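Local coordinates for protein CG8862 (Drosophila melanogaster, PDB 3ISM) that probably cleaves DNA and RNA without marked sequence specificity, as the magnesium-dependent mitochondrial endonuclease G, at residues L238-D241 with Q242-R245; Q21-K24 with Y25-G29; I81-F84 with F85-Q88. One frame throughout, in Å; residues are numbered along the deposited sequence.

Interaction 1: L238-D241 with Q242-R245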
loop_
_atom_site.group_PDB
_atom_site.type_symbol
_atom_site.label_atom_id
_atom_site.label_comp_id
_atom_site.label_asym_id
_atom_site.label_seq_id
_atom_site.Cartn_x
_atom_site.Cartn_y
_atom_site.Cartn_z
ATOM N N LEU B 238 -11.438 9.579 0.278
ATOM C CA LEU B 238 -12.756 10.136 -0.040
ATOM C C LEU B 238 -12.602 11.463 -0.776
ATOM O O LEU B 238 -11.956 12.397 -0.281
ATOM C CB LEU B 238 -13.619 10.301 1.218
ATOM C CG LEU B 238 -13.973 9.035 2.017
ATOM C CD1 LEU B 238 -14.449 9.435 3.415
ATOM C CD2 LEU B 238 -15.025 8.154 1.320
ATOM N N PHE B 239 -13.210 11.547 -1.954
ATOM C CA PHE B 239 -13.091 12.737 -2.810
ATOM C C PHE B 239 -14.289 13.646 -2.642
ATOM O O PHE B 239 -15.433 13.175 -2.482
ATOM C CB PHE B 239 -12.905 12.343 -4.290
ATOM C CG PHE B 239 -11.830 11.319 -4.509
ATOM C CD1 PHE B 239 -10.481 11.662 -4.399
ATOM C CD2 PHE B 239 -12.161 10.007 -4.807
ATOM C CE1 PHE B 239 -9.479 10.703 -4.585
ATOM C CE2 PHE B 239 -11.175 9.038 -4.985
ATOM C CZ PHE B 239 -9.822 9.396 -4.890
ATOM N N PHE B 240 -14.020 14.955 -2.643
ATOM C CA PHE B 240 -15.071 15.956 -2.559
ATOM C C PHE B 240 -16.015 15.662 -1.383
ATOM O O PHE B 240 -17.247 15.733 -1.509
ATOM C CB PHE B 240 -15.802 16.054 -3.914
ATOM C CG PHE B 240 -14.883 16.427 -5.064
ATOM C CD1 PHE B 240 -14.587 17.766 -5.332
ATOM C CD2 PHE B 240 -14.284 15.447 -5.847
ATOM C CE1 PHE B 240 -13.730 18.111 -6.362
ATOM C CE2 PHE B 240 -13.426 15.790 -6.882
ATOM C CZ PHE B 240 -13.145 17.120 -7.141
ATOM N N ASP B 241 -15.407 15.342 -0.237
ATOM C CA ASP B 241 -16.135 15.011 0.995
ATOM C C ASP B 241 -17.082 16.106 1.497
ATOM O O ASP B 241 -18.033 15.803 2.213
ATOM C CB ASP B 241 -15.174 14.522 2.116
ATOM C CG ASP B 241 -14.230 15.623 2.647
ATOM O OD1 ASP B 241 -14.673 16.777 2.837
ATOM O OD2 ASP B 241 -13.029 15.325 2.895
ATOM N N GLN B 242 -16.836 17.362 1.108
ATOM C CA GLN B 242 -17.744 18.471 1.448
ATOM C C GLN B 242 -19.031 18.490 0.610
ATOM O O GLN B 242 -19.989 19.162 0.966
ATOM C CB GLN B 242 -17.037 19.837 1.349
ATOM C CG GLN B 242 -15.838 20.018 2.294
ATOM C CD GLN B 242 -16.225 19.910 3.756
ATOM O OE1 GLN B 242 -16.912 20.782 4.292
ATOM N NE2 GLN B 242 -15.794 18.834 4.405
ATOM N N ILE B 243 -19.049 17.754 -0.498
ATOM C CA ILE B 243 -20.257 17.613 -1.319
ATOM C C ILE B 243 -21.018 16.326 -0.982
ATOM O O ILE B 243 -20.469 15.234 -1.085
ATOM C CB ILE B 243 -19.914 17.583 -2.826
ATOM C CG1 ILE B 243 -19.004 18.759 -3.191
ATOM C CG2 ILE B 243 -21.195 17.583 -3.685
ATOM C CD1 ILE B 243 -18.495 18.744 -4.633
ATOM N N ASN B 244 -22.274 16.465 -0.572
ATOM C CA ASN B 244 -23.207 15.334 -0.501
ATOM C C ASN B 244 -23.527 14.915 -1.948
ATOM O O ASN B 244 -23.935 15.743 -2.759
ATOM C CB ASN B 244 -24.469 15.772 0.267
ATOM C CG ASN B 244 -25.569 14.707 0.311
ATOM O OD1 ASN B 244 -25.353 13.523 0.041
ATOM N ND2 ASN B 244 -26.767 15.144 0.678
ATOM N N ARG B 245 -23.339 13.633 -2.263
ATOM C CA ARG B 245 -23.528 13.129 -3.634
ATOM C C ARG B 245 -24.975 13.254 -4.114
ATOM O O ARG B 245 -25.244 13.214 -5.321
ATOM C CB ARG B 245 -23.066 11.667 -3.753
ATOM C CG ARG B 245 -21.593 11.431 -3.455
ATOM C CD ARG B 245 -20.726 11.350 -4.712
ATOM N NE ARG B 245 -19.347 11.692 -4.381
ATOM C CZ ARG B 245 -18.380 10.819 -4.113
ATOM N NH1 ARG B 245 -18.607 9.511 -4.170
ATOM N NH2 ARG B 245 -17.169 11.264 -3.815
#

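Interaction 2: Q21-K24 with Y25-G29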
loop_
_atom_site.group_PDB
_atom_site.type_symbol
_atom_site.label_atom_id
_atom_site.label_comp_id
_atom_site.label_asym_id
_atom_site.label_seq_id
_atom_site.Cartn_x
_atom_site.Cartn_y
_atom_site.Cartn_z
ATOM N N GLN B 21 -8.530 27.717 -1.644
ATOM C CA GLN B 21 -9.251 27.705 -2.921
ATOM C C GLN B 21 -9.187 26.329 -3.600
ATOM O O GLN B 21 -10.222 25.758 -3.970
ATOM C CB GLN B 21 -8.713 28.781 -3.857
ATOM C CG GLN B 21 -9.235 30.189 -3.572
ATOM C CD GLN B 21 -8.416 31.254 -4.275
ATOM O OE1 GLN B 21 -7.555 30.944 -5.103
ATOM N NE2 GLN B 21 -8.670 32.518 -3.942
ATOM N N ILE B 22 -7.974 25.797 -3.750
ATOM C CA ILE B 22 -7.775 24.492 -4.380
ATOM C C ILE B 22 -8.522 23.401 -3.604
ATOM O O ILE B 22 -9.242 22.599 -4.211
ATOM C CB ILE B 22 -6.263 24.138 -4.541
ATOM C CG1 ILE B 22 -5.609 25.060 -5.570
ATOM C CG2 ILE B 22 -6.074 22.685 -4.961
ATOM C CD1 ILE B 22 -4.093 25.153 -5.435
ATOM N N MET B 23 -8.392 23.416 -2.273
ATOM C CA MET B 23 -8.978 22.385 -1.407
ATOM C C MET B 23 -10.354 22.759 -0.865
ATOM O O MET B 23 -10.727 22.348 0.234
ATOM C CB MET B 23 -8.043 22.059 -0.234
ATOM C CG MET B 23 -6.608 21.707 -0.632
ATOM S SD MET B 23 -6.464 20.392 -1.876
ATOM C CE MET B 23 -7.155 18.989 -1.006
ATOM N N LYS B 24 -11.096 23.536 -1.643
ATOM C CA LYS B 24 -12.467 23.950 -1.338
ATOM C C LYS B 24 -13.396 22.818 -0.860
ATOM O O LYS B 24 -14.179 22.992 0.079
ATOM C CB LYS B 24 -13.066 24.585 -2.593
ATOM C CG LYS B 24 -14.512 25.025 -2.461
ATOM C CD LYS B 24 -14.928 25.809 -3.685
ATOM C CE LYS B 24 -16.390 26.123 -3.675
ATOM N NZ LYS B 24 -16.708 27.063 -4.786
ATOM N N TYR B 25 -13.312 21.673 -1.526
ATOM C CA TYR B 25 -14.238 20.574 -1.271
ATOM C C TYR B 25 -13.692 19.495 -0.333
ATOM O O TYR B 25 -14.293 18.433 -0.189
ATOM C CB TYR B 25 -14.716 19.980 -2.597
ATOM C CG TYR B 25 -15.599 20.942 -3.373
ATOM C CD1 TYR B 25 -15.203 21.444 -4.614
ATOM C CD2 TYR B 25 -16.815 21.378 -2.848
ATOM C CE1 TYR B 25 -16.002 22.342 -5.319
ATOM C CE2 TYR B 25 -17.639 22.268 -3.558
ATOM C CZ TYR B 25 -17.219 22.742 -4.793
ATOM O OH TYR B 25 -18.010 23.618 -5.492
ATOM N N GLY B 26 -12.563 19.772 0.308
ATOM C CA GLY B 26 -12.025 18.864 1.318
ATOM C C GLY B 26 -10.747 18.192 0.884
ATOM O O GLY B 26 -10.367 18.261 -0.288
ATOM N N PHE B 27 -10.091 17.539 1.838
ATOM C CA PHE B 27 -8.873 16.781 1.597
ATOM C C PHE B 27 -9.163 15.291 1.436
ATOM O O PHE B 27 -9.736 14.691 2.334
ATOM C CB PHE B 27 -7.906 16.961 2.788
ATOM C CG PHE B 27 -7.246 18.317 2.843
ATOM C CD1 PHE B 27 -5.881 18.440 2.614
ATOM C CD2 PHE B 27 -7.983 19.461 3.138
ATOM C CE1 PHE B 27 -5.249 19.688 2.668
ATOM C CE2 PHE B 27 -7.367 20.723 3.190
ATOM C CZ PHE B 27 -5.987 20.829 2.951
ATOM N N PRO B 28 -8.738 14.677 0.314
ATOM C CA PRO B 28 -8.879 13.208 0.192
ATOM C C PRO B 28 -8.208 12.405 1.324
ATOM O O PRO B 28 -8.718 11.346 1.727
ATOM C CB PRO B 28 -8.207 12.897 -1.157
ATOM C CG PRO B 28 -8.361 14.191 -1.937
ATOM C CD PRO B 28 -8.116 15.258 -0.891
ATOM N N GLY B 29 -7.091 12.911 1.832
ATOM C CA GLY B 29 -6.360 12.250 2.911
ATOM C C GLY B 29 -5.350 13.228 3.462
ATOM O O GLY B 29 -5.214 14.340 2.941
HETATM O O HOH W 1 -11.526 21.104 -3.582
#

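Interaction 3: I81-F84 with F85-Q88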
loop_
_atom_site.group_PDB
_atom_site.type_symbol
_atom_site.label_atom_id
_atom_site.label_comp_id
_atom_site.label_asym_id
_atom_site.label_seq_id
_atom_site.Cartn_x
_atom_site.Cartn_y
_atom_site.Cartn_z
ATOM N N ILE B 81 11.678 16.448 0.411
ATOM C CA ILE B 81 11.400 15.052 0.844
ATOM C C ILE B 81 12.676 14.447 1.462
ATOM O O ILE B 81 13.780 14.631 0.922
ATOM C CB ILE B 81 10.954 14.121 -0.337
ATOM C CG1 ILE B 81 9.821 14.737 -1.190
ATOM C CG2 ILE B 81 10.563 12.731 0.165
ATOM C CD1 ILE B 81 8.516 14.880 -0.476
ATOM N N HIS B 82 12.529 13.741 2.586
ATOM C CA HIS B 82 13.657 13.059 3.244
ATOM C C HIS B 82 14.347 12.145 2.207
ATOM O O HIS B 82 13.662 11.483 1.428
ATOM C CB HIS B 82 13.138 12.258 4.468
ATOM C CG HIS B 82 14.216 11.639 5.314
ATOM N ND1 HIS B 82 14.912 10.508 4.933
ATOM C CD2 HIS B 82 14.706 11.986 6.531
ATOM C CE1 HIS B 82 15.799 10.202 5.864
ATOM N NE2 HIS B 82 15.694 11.079 6.846
ATOM N N PRO B 83 15.697 12.136 2.170
ATOM C CA PRO B 83 16.447 11.335 1.182
ATOM C C PRO B 83 16.040 9.854 1.052
ATOM O O PRO B 83 16.152 9.292 -0.047
ATOM C CB PRO B 83 17.901 11.475 1.639
ATOM C CG PRO B 83 17.936 12.815 2.313
ATOM C CD PRO B 83 16.603 12.921 3.029
ATOM N N PHE B 84 15.525 9.252 2.126
ATOM C CA PHE B 84 15.121 7.835 2.103
ATOM C C PHE B 84 13.954 7.621 1.177
ATOM O O PHE B 84 13.770 6.531 0.658
ATOM C CB PHE B 84 14.672 7.354 3.496
ATOM C CG PHE B 84 15.799 7.108 4.471
ATOM C CD1 PHE B 84 17.121 7.431 4.159
ATOM C CD2 PHE B 84 15.515 6.605 5.733
ATOM C CE1 PHE B 84 18.153 7.217 5.092
ATOM C CE2 PHE B 84 16.507 6.394 6.661
ATOM C CZ PHE B 84 17.840 6.696 6.348
ATOM N N PHE B 85 13.137 8.659 0.980
ATOM C CA PHE B 85 11.853 8.464 0.281
ATOM C C PHE B 85 11.734 9.212 -1.046
ATOM O O PHE B 85 10.646 9.274 -1.616
ATOM C CB PHE B 85 10.682 8.839 1.198
ATOM C CG PHE B 85 10.855 8.371 2.618
ATOM C CD1 PHE B 85 10.979 7.011 2.910
ATOM C CD2 PHE B 85 10.901 9.290 3.659
ATOM C CE1 PHE B 85 11.163 6.576 4.226
ATOM C CE2 PHE B 85 11.075 8.863 4.986
ATOM C CZ PHE B 85 11.206 7.510 5.267
ATOM N N ARG B 86 12.850 9.765 -1.525
ATOM C CA ARG B 86 12.878 10.497 -2.798
ATOM C C ARG B 86 13.042 9.586 -3.989
ATOM O O ARG B 86 13.955 8.763 -4.010
ATOM C CB ARG B 86 14.075 11.408 -2.849
ATOM C CG ARG B 86 13.870 12.756 -2.290
ATOM C CD ARG B 86 15.192 13.489 -2.281
ATOM N NE ARG B 86 15.324 14.252 -1.050
ATOM C CZ ARG B 86 16.413 14.911 -0.690
ATOM N NH1 ARG B 86 17.481 14.919 -1.475
ATOM N NH2 ARG B 86 16.411 15.580 0.455
ATOM N N SER B 87 12.203 9.752 -5.001
ATOM C CA SER B 87 12.543 9.197 -6.308
ATOM C C SER B 87 13.613 10.065 -6.982
ATOM O O SER B 87 13.695 11.294 -6.750
ATOM C CB SER B 87 11.317 9.042 -7.206
ATOM O OG SER B 87 10.611 10.268 -7.324
ATOM N N GLN B 88 14.441 9.408 -7.795
ATOM C CA GLN B 88 15.517 10.055 -8.515
ATOM C C GLN B 88 15.423 9.719 -9.996
ATOM O O GLN B 88 14.855 8.691 -10.375
ATOM C CB GLN B 88 16.872 9.607 -7.951
ATOM C CG GLN B 88 17.085 9.951 -6.460
ATOM C CD GLN B 88 17.427 11.434 -6.233
ATOM O OE1 GLN B 88 17.810 12.149 -7.164
ATOM N NE2 GLN B 88 17.301 11.889 -4.986
#

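Interaction 1: L238-D241 with Q242-R245
Phe240 and Ile243 close a tight local turn in the loop that leads from helix 228-235 to strand 250-251, packed against strands 189-197 and 203-211 of the main mixed sheet. Ile243 N donates to Phe240 O at 2.9 Å, approaching from above the carbonyl plane. The two side chains lie next to each other and point the same way, Ile243 CD1 resting 3.9 Å from Phe240 CB and reaching the ring obliquely. Strand residues receive this pair: Val195 touches both side chains, and Phe54 meets the Phe240 ring edge-to-face.

The motif is a type I beta turn, with Asp241 and Gln242 at its two corner positions. Their side chains, both exposed, bond to each other. Asp241 CG stands between its backbone N and carbonyl carbon (chi1 68°), which brings OD1 round to Gln242, while the Gln242 chain folds back at chi2. Gln242 NE2 then donates to Asp241 OD1 at 2.8 Å in a nearly straight bond (164°). The carboxylate and amide planes stand almost perpendicular, 85° apart, although OD1 itself stays close to the amide plane.

Beyond the turn, Arg245 bends at chi2 and returns toward Phe239. Arg245 NH2 makes a weak hydrogen bond with Phe239 O, 2.9 Å away at the guanidinium edge. The stronger hold comes from helix 228-235, where Glu232 takes NH2 and Glu229 takes NH1 in salt bridges; Glu232 also accepts from the backbone N of Phe239.

Interaction 2: Q21-K24 with Y25-G29
A type I beta turn from Met23 to Gly26 redirects the chain as it leaves helix 16-22, closed by a hydrogen bond from Gly26 N to Met23 O of 3.2 Å. Water 1 bridges the same bend, donating to Ile22 O and accepting from Tyr25 N. Gly26 takes backbone angles at which a side chain would collide with the preceding carbonyl oxygen.

Two side-chain pairs flank the turn. Lys24 runs beside Tyr25 in the same direction: with CG anti to the backbone N (chi1 178°) and the chain extended beyond, its methylenes lie along one ring face in a CH-pi contact, Lys24 CG 4.0 Å from the Tyr25 ring centroid and almost on the normal. Lying side by side, the two chains end at one carboxylate, that of Glu197, Lys24 NZ in a salt bridge and Tyr25 OH in a hydrogen bond. With alanine replacing Tyr25, the Lys24 methylenes would probably lose the ring face they lie on and Glu197 its hydroxyl partner.

Met23 crosses Phe27 at about a right angle in a Met-aromatic contact, its SD above the ring at a distance. The Met23 chain bends at chi2 and chi3 to curl over one ring face, and Met23 also touches Trp52 and Phe54 of strand 49-57. Met23 CE ends 4.0 Å from the Phe27 ring centroid and 3.9 Å from Pro28 CD.

Interaction 3: I81-F84 with F85-Q88
Phe85, Arg86 and Ile81 pack round a beta turn from His82 to Phe85, in the loop between helices 59-62 and 89-92, closed by a hydrogen bond from Phe85 N to His82 O at 2.9 Å. The donor comes from above the carbonyl plane, and Pro83 and Phe84 occupy the bend between.

Phe85 lies against three residues of 81-84. One face of its ring takes Phe84 CB in a CH-pi contact, 3.7 Å from the centroid and nearly over its centre. His82 CB also touches the ring, from an oblique direction, and Ile81 CG2 packs on Phe85 CB at 4.0 Å. The imidazole of His82 is fixed in rotation by Phe84 N, which donates to His82 ND1 at 3.1 Å; CG anti to the backbone N (chi1 -174°) places the ring for this bond. One face of the Phe84 ring is in turn met by His82 CE1.

Phe85 O is hydrogen-bonded to Tyr43 OH. Glu232 of the second subunit packs on Phe84 and Phe85, while Ile235 of the CG4930 chain, a different protein in the complex, packs on Pro83 and Arg86.

Arg86 folds back on Ile81, its CG against Ile81 CB. It grips Ile81 O side-on with two nitrogens, NE and NH2, and the oxygen lies in the guanidinium plane. Arg86 NH1 is hydrogen-bonded to Gln77 OE1. Pro83 CG sits over one face of the guanidinium, offset toward its rim, and Arg86 NH2 meets Ile81 O nearly head-on to the carbonyl at 2.8 Å.

How the interactions relate
All three are partly buried chain bends; interaction 2 starts on the end of a helix, the others lie in loops. Interactions 1 and 2 touch: Gln242 N probably bonds to Tyr25 O, and Ile243 packs on the Tyr25 ring. Interaction 1 sets buried phenylalanines on the sheet below an exposed Asp241-Gln242 pair; interaction 2 buries Met23 and Tyr25 through aromatic faces but leaves Lys24 exposed. Interaction 3, about 20 Å from the chain's centre and the farthest out, buries Ile81 and Phe85 and meets two other chains. The dimer joins them: His82 packs on Leu238 of the second subunit, and Pro28 O is hydrogen-bonded to that subunit's Arg45, a residue that packs on Phe85 within its own chain.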